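PDB 2YZC: uricase from Arthrobacter globiformis, which catalyses the oxidation of urate by O2 to 5-hydroxyisourate, the first step on the way to allantoin. Local coordinates for residues T154-T159 with D179-T184; K250-V255 with F269-R274. One frame throughout, in Å; residues are numbered along the deposited sequence.

Overall arrangement
Followed from the N terminus, the chain first reaches contact 1, where strand 143-157 and strand 182-192 lie antiparallel and close a long loop; the 19 residues between the two segments hold neither helix nor strand. Only after this pairing is complete does contact 2 open: strand 240-254 meets strand 268-271, with 13 residues between the segments. The two therefore follow in series, neither nesting nor crossing. They adjoin each other within one antiparallel sheet, because strand 182-192 also neighbours strand 240-254. Ala183 O to Lys250 N is a probable hydrogen bond, and Ile181 packs on Phe269. Both contacts touch the second subunit, and each supplies a residue to the allantoate pocket, Arg180 and His251.

Contact 1. Residues T154-T159 with D179-T184; sequences TVLKST and DRILAT. With 1AL (allantoate ion), chain I.
Leu156 and Ala183 form a non-hydrogen-bonded antiparallel pair with both side chains on the same face of the sheet, and the leucine shows how one side chain spans two neighbours. Its CB starts 4.0 Å from Ala183 CB. With CG anti to the backbone N (chi1 179°), the branch point reaches Ile181, where Leu156 CG lies 3.8 Å from Ile181 CG2. The tip, CD1, touches both partners, 3.9 Å from Ala183 CB and marginally farther from Ile181 CG2. On the other face of the sheet, Val155 and Thr184 run side by side, their CG2 methyls 3.6 Å apart, while Thr184 OG1 bonds to Pro248 O.

Backbone bonds flank the leucine in two reciprocal pairs, Val155 with Thr184 and Lys157 with Leu182. Beyond the strands the contact turns polar. Thr159 OG1 donates to Asp179 OD1 over 3.1 Å, meeting it from above the carboxylate plane, and a water lies within hydrogen-bonding distance of both this oxygen and Ser158 O. Asp179 OD2 forms a salt bridge to Arg32 of the second subunit. The end of the pair also delivers a ligand-binding side chain: Arg180 of the allantoate pocket, which probably also binds urate, makes a weak hydrogen bond from NH2 to allantoate O2 of 3.4 Å, with Ser161 OG holding its NE.

Helix 199-216 covers the Val155 and Lys157 side through Leu211 and Phe214, and helix 222-236 meets Leu182. Leu156 and Ala183 instead touch His252 of strand 240-254, while residues 155-157 pair with a strand of the second subunit, carrying the sheet across the interface.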
ATOM      1  N   THR A 154      -2.130  11.230  12.536  1.00 21.84           N
ATOM      2  CA  THR A 154      -2.396  10.298  13.624  1.00 20.14           C
ATOM      3  C   THR A 154      -2.147  10.907  14.994  1.00 19.40           C
ATOM      4  O   THR A 154      -1.084  11.486  15.241  1.00 18.25           O
ATOM      5  CB  THR A 154      -1.529   9.040  13.460  1.00 21.70           C
ATOM      6  OG1 THR A 154      -1.778   8.475  12.169  1.00 22.33           O
ATOM      7  CG2 THR A 154      -1.858   8.008  14.537  1.00 21.48           C
ATOM      8  N   VAL A 155      -3.128  10.773  15.886  1.00 17.07           N
ATOM      9  CA  VAL A 155      -3.010  11.318  17.227  1.00 17.39           C
ATOM     10  C   VAL A 155      -3.354  10.278  18.280  1.00 18.51           C
ATOM     11  O   VAL A 155      -4.039   9.293  17.998  1.00 16.89           O
ATOM     12  CB  VAL A 155      -3.916  12.559  17.424  1.00 17.54           C
ATOM     13  CG1 VAL A 155      -3.408  13.712  16.558  1.00 19.44           C
ATOM     14  CG2 VAL A 155      -5.354  12.222  17.072  1.00 17.03           C
ATOM     15  N   LEU A 156      -2.875  10.509  19.495  1.00 16.71           N
ATOM     16  CA  LEU A 156      -3.107   9.576  20.581  1.00 17.50           C
ATOM     17  C   LEU A 156      -3.037  10.223  21.959  1.00 19.12           C
ATOM     18  O   LEU A 156      -2.175  11.071  22.222  1.00 17.97           O
ATOM     19  CB  LEU A 156      -2.076   8.442  20.496  1.00 19.80           C
ATOM     20  CG  LEU A 156      -2.070   7.323  21.546  1.00 21.02           C
ATOM     21  CD1 LEU A 156      -1.357   6.105  20.962  1.00 20.10           C
ATOM     22  CD2 LEU A 156      -1.391   7.793  22.839  1.00 20.58           C
ATOM     23  N   LYS A 157      -3.963   9.818  22.825  1.00 18.80           N
ATOM     24  CA  LYS A 157      -4.002  10.283  24.210  1.00 20.39           C
ATOM     25  C   LYS A 157      -3.745   9.020  25.023  1.00 20.68           C
ATOM     26  O   LYS A 157      -4.426   8.010  24.828  1.00 19.32           O
ATOM     27  CB  LYS A 157      -5.381  10.840  24.575  1.00 22.52           C
ATOM     28  CG  LYS A 157      -5.825  12.014  23.734  1.00 28.74           C
ATOM     29  CD  LYS A 157      -6.331  13.166  24.591  1.00 30.57           C
ATOM     30  CE  LYS A 157      -7.467  12.750  25.492  1.00 30.50           C
ATOM     31  NZ  LYS A 157      -7.875  13.857  26.406  1.00 30.22           N
ATOM     32  N   SER A 158      -2.761   9.070  25.918  1.00 20.63           N
ATOM     33  CA  SER A 158      -2.416   7.912  26.738  1.00 21.80           C
ATOM     34  C   SER A 158      -3.341   7.767  27.943  1.00 22.46           C
ATOM     35  O   SER A 158      -3.358   6.729  28.602  1.00 24.15           O
ATOM     36  CB  SER A 158      -0.956   8.003  27.192  1.00 19.93           C
ATOM     37  OG  SER A 158      -0.659   9.286  27.710  1.00 22.24           O
ATOM     38  N   THR A 159      -4.097   8.820  28.232  1.00 22.76           N
ATOM     39  CA  THR A 159      -5.064   8.812  29.326  1.00 24.01           C
ATOM     40  C   THR A 159      -6.036   9.953  29.045  1.00 24.71           C
ATOM     41  O   THR A 159      -5.904  10.640  28.035  1.00 25.55           O
ATOM     42  CB  THR A 159      -4.387   9.000  30.716  1.00 25.99           C
ATOM     43  OG1 THR A 159      -5.335   8.691  31.748  1.00 26.23           O
ATOM     44  CG2 THR A 159      -3.898  10.435  30.904  1.00 24.55           C
ATOM     45  N   ASP A 179     -10.277   4.582  32.103  1.00 21.08           N
ATOM     46  CA  ASP A 179      -8.919   4.920  31.677  1.00 22.67           C
ATOM     47  C   ASP A 179      -8.506   4.031  30.506  1.00 22.81           C
ATOM     48  O   ASP A 179      -8.249   2.836  30.676  1.00 22.98           O
ATOM     49  CB  ASP A 179      -7.921   4.736  32.830  1.00 25.04           C
ATOM     50  CG  ASP A 179      -6.591   5.450  32.584  1.00 30.35           C
ATOM     51  OD1 ASP A 179      -6.269   5.752  31.410  1.00 29.94           O
ATOM     52  OD2 ASP A 179      -5.857   5.701  33.569  1.00 31.27           O
ATOM     53  N   ARG A 180      -8.449   4.614  29.315  1.00 20.53           N
ATOM     54  CA  ARG A 180      -8.051   3.869  28.129  1.00 19.96           C
ATOM     55  C   ARG A 180      -7.305   4.811  27.199  1.00 20.04           C
ATOM     56  O   ARG A 180      -7.325   6.028  27.388  1.00 20.31           O
ATOM     57  CB  ARG A 180      -9.278   3.308  27.395  1.00 17.87           C
ATOM     58  CG  ARG A 180     -10.166   4.382  26.740  1.00 17.18           C
ATOM     59  CD  ARG A 180     -11.303   3.793  25.909  1.00 20.60           C
ATOM     60  NE  ARG A 180     -12.070   4.842  25.230  1.00 18.62           N
ATOM     61  CZ  ARG A 180     -13.019   4.623  24.324  1.00 21.54           C
ATOM     62  NH1 ARG A 180     -13.341   3.385  23.976  1.00 19.78           N
ATOM     63  NH2 ARG A 180     -13.636   5.652  23.747  1.00 21.10           N
ATOM     64  N   ILE A 181      -6.629   4.240  26.211  1.00 19.73           N
ATOM     65  CA  ILE A 181      -5.925   5.042  25.219  1.00 18.20           C
ATOM     66  C   ILE A 181      -6.969   5.407  24.166  1.00 17.70           C
ATOM     67  O   ILE A 181      -7.909   4.650  23.927  1.00 15.91           O
ATOM     68  CB  ILE A 181      -4.786   4.233  24.530  1.00 17.91           C
ATOM     69  CG1 ILE A 181      -3.562   4.160  25.448  1.00 20.98           C
ATOM     70  CG2 ILE A 181      -4.408   4.870  23.192  1.00 18.09           C
ATOM     71  CD1 ILE A 181      -2.401   3.378  24.851  1.00 22.76           C
ATOM     72  N   LEU A 182      -6.822   6.581  23.567  1.00 16.85           N
ATOM     73  CA  LEU A 182      -7.725   7.010  22.503  1.00 17.56           C
ATOM     74  C   LEU A 182      -6.792   7.439  21.382  1.00 16.80           C
ATOM     75  O   LEU A 182      -6.118   8.456  21.494  1.00 17.78           O
ATOM     76  CB  LEU A 182      -8.596   8.190  22.951  1.00 18.29           C
ATOM     77  CG  LEU A 182      -9.525   8.753  21.865  1.00 20.97           C
ATOM     78  CD1 LEU A 182     -10.494   7.670  21.410  1.00 20.57           C
ATOM     79  CD2 LEU A 182     -10.293   9.957  22.402  1.00 20.09           C
ATOM     80  N   ALA A 183      -6.728   6.632  20.329  1.00 16.36           N
ATOM     81  CA  ALA A 183      -5.868   6.914  19.184  1.00 17.07           C
ATOM     82  C   ALA A 183      -6.710   6.933  17.915  1.00 18.44           C
ATOM     83  O   ALA A 183      -7.597   6.098  17.738  1.00 17.34           O
ATOM     84  CB  ALA A 183      -4.789   5.845  19.069  1.00 18.55           C
ATOM     85  N   THR A 184      -6.431   7.881  17.029  1.00 18.97           N
ATOM     86  CA  THR A 184      -7.194   7.977  15.798  1.00 18.87           C
ATOM     87  C   THR A 184      -6.377   8.649  14.706  1.00 19.66           C
ATOM     88  O   THR A 184      -5.282   9.150  14.956  1.00 18.84           O
ATOM     89  CB  THR A 184      -8.513   8.785  16.035  1.00 19.61           C
ATOM     90  OG1 THR A 184      -9.335   8.734  14.865  1.00 20.75           O
ATOM     91  CG2 THR A 184      -8.210  10.236  16.350  1.00 21.11           C
TER
HETATM   92  C1  1AL I 303     -16.619   4.894  21.444  1.00 42.94           C
HETATM   93  O2  1AL I 303     -16.365   6.064  21.775  1.00 37.99           O
HETATM   94  N3  1AL I 303     -17.766   4.545  20.801  1.00 41.19           N
HETATM   95  N4  1AL I 303     -15.625   3.977  21.781  1.00 41.25           N
HETATM   96  C5  1AL I 303     -15.124   2.835  19.417  1.00 43.24           C
HETATM   97  O6  1AL I 303     -15.124   3.957  18.877  1.00 47.16           O
HETATM   98  O7  1AL I 303     -14.739   1.777  18.893  1.00 45.08           O
HETATM   99  C8  1AL I 303     -15.391   2.793  20.953  1.00 42.40           C
HETATM  100  C9  1AL I 303     -16.603   0.685  21.250  1.00 35.40           C
HETATM  101  O10 1AL I 303     -16.385  -0.544  21.193  1.00 31.31           O
HETATM  102  N11 1AL I 303     -17.801   1.240  20.884  1.00 33.91           N
HETATM  103  N12 1AL I 303     -15.670   1.562  21.682  1.00 39.58           N
HETATM  104  O   HOH W   1      -4.953   4.573  29.399  1.00 29.17           O

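Contact 2. Residues K250-V255 with F269-R274; sequences KHHFLV and FYAADR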
ATOM      1  N   LYS A 250      -8.608   3.491  16.674  1.00 19.63           N
ATOM      2  CA  LYS A 250      -7.548   2.505  16.504  1.00 20.33           C
ATOM      3  C   LYS A 250      -7.210   1.914  17.858  1.00 19.40           C
ATOM      4  O   LYS A 250      -6.507   2.514  18.665  1.00 19.71           O
ATOM      5  CB  LYS A 250      -6.332   3.168  15.858  1.00 20.80           C
ATOM      6  CG  LYS A 250      -6.721   3.931  14.592  1.00 25.26           C
ATOM      7  CD  LYS A 250      -5.554   4.171  13.662  1.00 32.03           C
ATOM      8  CE  LYS A 250      -4.542   5.115  14.250  1.00 33.67           C
ATOM      9  NZ  LYS A 250      -3.437   5.324  13.278  1.00 38.55           N
ATOM     10  N   HIS A 251      -7.734   0.720  18.084  1.00 20.62           N
ATOM     11  CA  HIS A 251      -7.586   0.029  19.355  1.00 19.48           C
ATOM     12  C   HIS A 251      -6.196  -0.357  19.811  1.00 18.87           C
ATOM     13  O   HIS A 251      -5.432  -0.992  19.090  1.00 19.50           O
ATOM     14  CB  HIS A 251      -8.479  -1.212  19.356  1.00 21.75           C
ATOM     15  CG  HIS A 251      -9.911  -0.925  19.023  1.00 21.65           C
ATOM     16  ND1 HIS A 251     -10.606  -1.624  18.060  1.00 23.70           N
ATOM     17  CD2 HIS A 251     -10.777  -0.012  19.524  1.00 19.62           C
ATOM     18  CE1 HIS A 251     -11.839  -1.154  17.981  1.00 21.64           C
ATOM     19  NE2 HIS A 251     -11.969  -0.176  18.859  1.00 22.21           N
ATOM     20  N   HIS A 252      -5.885   0.057  21.032  1.00 19.02           N
ATOM     21  CA  HIS A 252      -4.630  -0.270  21.686  1.00 19.55           C
ATOM     22  C   HIS A 252      -5.117  -1.055  22.888  1.00 19.65           C
ATOM     23  O   HIS A 252      -5.547  -0.478  23.888  1.00 21.48           O
ATOM     24  CB  HIS A 252      -3.892   0.996  22.127  1.00 18.21           C
ATOM     25  CG  HIS A 252      -3.164   1.679  21.013  1.00 17.40           C
ATOM     26  ND1 HIS A 252      -3.805   2.152  19.889  1.00 18.22           N
ATOM     27  CD2 HIS A 252      -1.846   1.926  20.827  1.00 19.88           C
ATOM     28  CE1 HIS A 252      -2.913   2.659  19.056  1.00 20.24           C
ATOM     29  NE2 HIS A 252      -1.716   2.534  19.601  1.00 19.16           N
ATOM     30  N   PHE A 253      -5.093  -2.376  22.762  1.00 19.64           N
ATOM     31  CA  PHE A 253      -5.563  -3.250  23.828  1.00 20.18           C
ATOM     32  C   PHE A 253      -4.547  -3.401  24.943  1.00 20.08           C
ATOM     33  O   PHE A 253      -3.382  -3.696  24.693  1.00 19.25           O
ATOM     34  CB  PHE A 253      -5.901  -4.625  23.254  1.00 20.27           C
ATOM     35  CG  PHE A 253      -7.009  -4.601  22.246  1.00 22.70           C
ATOM     36  CD1 PHE A 253      -8.329  -4.405  22.649  1.00 24.39           C
ATOM     37  CD2 PHE A 253      -6.737  -4.760  20.891  1.00 20.80           C
ATOM     38  CE1 PHE A 253      -9.367  -4.371  21.712  1.00 24.05           C
ATOM     39  CE2 PHE A 253      -7.764  -4.729  19.946  1.00 20.32           C
ATOM     40  CZ  PHE A 253      -9.078  -4.534  20.357  1.00 22.89           C
ATOM     41  N   LEU A 254      -4.997  -3.187  26.175  1.00 21.35           N
ATOM     42  CA  LEU A 254      -4.136  -3.326  27.342  1.00 20.49           C
ATOM     43  C   LEU A 254      -3.891  -4.825  27.455  1.00 20.77           C
ATOM     44  O   LEU A 254      -4.821  -5.595  27.681  1.00 21.39           O
ATOM     45  CB  LEU A 254      -4.859  -2.809  28.589  1.00 22.38           C
ATOM     46  CG  LEU A 254      -4.097  -2.762  29.916  1.00 23.30           C
ATOM     47  CD1 LEU A 254      -2.957  -1.762  29.829  1.00 19.86           C
ATOM     48  CD2 LEU A 254      -5.064  -2.369  31.033  1.00 26.04           C
ATOM     49  N   VAL A 255      -2.641  -5.241  27.288  1.00 19.04           N
ATOM     50  CA  VAL A 255      -2.305  -6.655  27.336  1.00 18.70           C
ATOM     51  C   VAL A 255      -2.483  -7.268  28.722  1.00 20.12           C
ATOM     52  O   VAL A 255      -2.114  -6.671  29.730  1.00 19.32           O
ATOM     53  CB  VAL A 255      -0.850  -6.889  26.848  1.00 19.84           C
ATOM     54  CG1 VAL A 255      -0.516  -8.376  26.869  1.00 21.43           C
ATOM     55  CG2 VAL A 255      -0.694  -6.335  25.426  1.00 19.37           C
ATOM     56  N   PHE A 269       0.628  -2.112  25.650  1.00 16.68           N
ATOM     57  CA  PHE A 269      -0.494  -2.293  24.732  1.00 16.50           C
ATOM     58  C   PHE A 269      -0.177  -2.971  23.402  1.00 17.38           C
ATOM     59  O   PHE A 269       0.947  -2.913  22.897  1.00 17.35           O
ATOM     60  CB  PHE A 269      -1.143  -0.936  24.405  1.00 17.56           C
ATOM     61  CG  PHE A 269      -1.540  -0.135  25.613  1.00 19.16           C
ATOM     62  CD1 PHE A 269      -0.582   0.545  26.364  1.00 19.02           C
ATOM     63  CD2 PHE A 269      -2.876  -0.054  25.997  1.00 17.04           C
ATOM     64  CE1 PHE A 269      -0.953   1.299  27.486  1.00 18.35           C
ATOM     65  CE2 PHE A 269      -3.258   0.692  27.110  1.00 17.21           C
ATOM     66  CZ  PHE A 269      -2.294   1.372  27.857  1.00 18.62           C
ATOM     67  N   TYR A 270      -1.200  -3.603  22.841  1.00 17.54           N
ATOM     68  CA  TYR A 270      -1.115  -4.249  21.539  1.00 17.03           C
ATOM     69  C   TYR A 270      -1.899  -3.318  20.610  1.00 18.50           C
ATOM     70  O   TYR A 270      -3.091  -3.101  20.815  1.00 17.33           O
ATOM     71  CB  TYR A 270      -1.772  -5.635  21.600  1.00 19.14           C
ATOM     72  CG  TYR A 270      -2.271  -6.178  20.271  1.00 21.67           C
ATOM     73  CD1 TYR A 270      -3.562  -6.705  20.156  1.00 23.28           C
ATOM     74  CD2 TYR A 270      -1.458  -6.178  19.135  1.00 23.25           C
ATOM     75  CE1 TYR A 270      -4.030  -7.216  18.946  1.00 24.26           C
ATOM     76  CE2 TYR A 270      -1.916  -6.689  17.918  1.00 23.92           C
ATOM     77  CZ  TYR A 270      -3.200  -7.205  17.833  1.00 25.43           C
ATOM     78  OH  TYR A 270      -3.655  -7.716  16.640  1.00 29.67           O
ATOM     79  N   ALA A 271      -1.233  -2.743  19.614  1.00 15.95           N
ATOM     80  CA  ALA A 271      -1.921  -1.847  18.684  1.00 18.85           C
ATOM     81  C   ALA A 271      -2.469  -2.669  17.518  1.00 18.45           C
ATOM     82  O   ALA A 271      -1.732  -3.006  16.592  1.00 17.64           O
ATOM     83  CB  ALA A 271      -0.956  -0.778  18.168  1.00 19.16           C
ATOM     84  N   ALA A 272      -3.758  -2.988  17.571  1.00 17.59           N
ATOM     85  CA  ALA A 272      -4.404  -3.785  16.528  1.00 18.66           C
ATOM     86  C   ALA A 272      -4.639  -3.028  15.220  1.00 20.26           C
ATOM     87  O   ALA A 272      -4.896  -1.829  15.227  1.00 22.79           O
ATOM     88  CB  ALA A 272      -5.731  -4.327  17.048  1.00 19.48           C
ATOM     89  N   ASP A 273      -4.557  -3.744  14.101  1.00 19.06           N
ATOM     90  CA  ASP A 273      -4.774  -3.153  12.782  1.00 22.15           C
ATOM     91  C   ASP A 273      -6.267  -3.106  12.470  1.00 22.10           C
ATOM     92  O   ASP A 273      -6.837  -2.035  12.264  1.00 23.85           O
ATOM     93  CB  ASP A 273      -4.063  -3.981  11.708  1.00 22.52           C
ATOM     94  CG  ASP A 273      -2.555  -3.949  11.852  1.00 27.89           C
ATOM     95  OD1 ASP A 273      -1.893  -4.886  11.359  1.00 32.90           O
ATOM     96  OD2 ASP A 273      -2.030  -2.984  12.445  1.00 28.71           O
ATOM     97  N   ARG A 274      -6.891  -4.279  12.431  1.00 20.36           N
ATOM     98  CA  ARG A 274      -8.319  -4.393  12.149  1.00 19.48           C
ATOM     99  C   ARG A 274      -8.918  -5.463  13.062  1.00 19.91           C
ATOM    100  O   ARG A 274      -8.232  -6.405  13.463  1.00 18.73           O
ATOM    101  CB  ARG A 274      -8.536  -4.775  10.681  1.00 19.67           C
ATOM    102  CG  ARG A 274      -7.930  -3.787   9.689  1.00 20.77           C
ATOM    103  CD  ARG A 274      -8.256  -4.154   8.250  1.00 22.12           C
ATOM    104  NE  ARG A 274      -7.651  -5.420   7.850  1.00 22.51           N
ATOM    105  CZ  ARG A 274      -7.887  -6.021   6.690  1.00 24.57           C
ATOM    106  NH1 ARG A 274      -8.720  -5.468   5.815  1.00 20.61           N
ATOM    107  NH2 ARG A 274      -7.292  -7.173   6.406  1.00 21.12           N
TER
HETATM  108  O   HOH W   2      -8.058  -1.195  15.656  1.00 20.17           O
HETATM  109  O   HOH W   3      -4.441   0.259  16.799  1.00 22.16           O
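Leu254 and Phe269 form the apolar centre on one face of this antiparallel pair. The leucine CD1 sits over a face of the phenylalanine ring in a CH-pi contact, 4.0 Å from its centroid; CG anti to the backbone N (chi1 -175°) brings the methyl there. His252 O lies at the edge of the Phe269 ring, 3.4 Å from Phe269 CD2. Farther along the same face, Ala271 CB is set over the His252 ring, 3.7 Å from NE2. Across the sheet, Phe253 and Tyr270 lie side by side, CD2 to CD1 3.8 Å, and Ala272 CB meets the Phe253 ring at its edge.

His252 ND1 donates to Lys250 O over 3.0 Å, with the acceptor in the imidazole plane, a bond that probably helps fix the ring's rotation. An alanine in place of His252 removes the imidazole, and would probably open a gap beside the Ala271 methyl and leave Lys250 O without its side-chain donor. Phe253 and Tyr270 exchange two backbone bonds, and Ala272 N adds a third to His251 O. At the polar edge, one water donates to both His251 O and Ala272 O. His251, which probably belongs to the catalytic charge relay, directs its ring to the allantoate, where NE2 makes a weak hydrogen bond.

Ile181, just ahead of strand 182-192, packs on His252, as does Val28 of the second subunit. Phe269 continues the sheet into a strand of the second subunit, whereas Tyr270 OH bonds to Arg274 O of the fourth subunit, placing the contact where several chains of the tetramer meet.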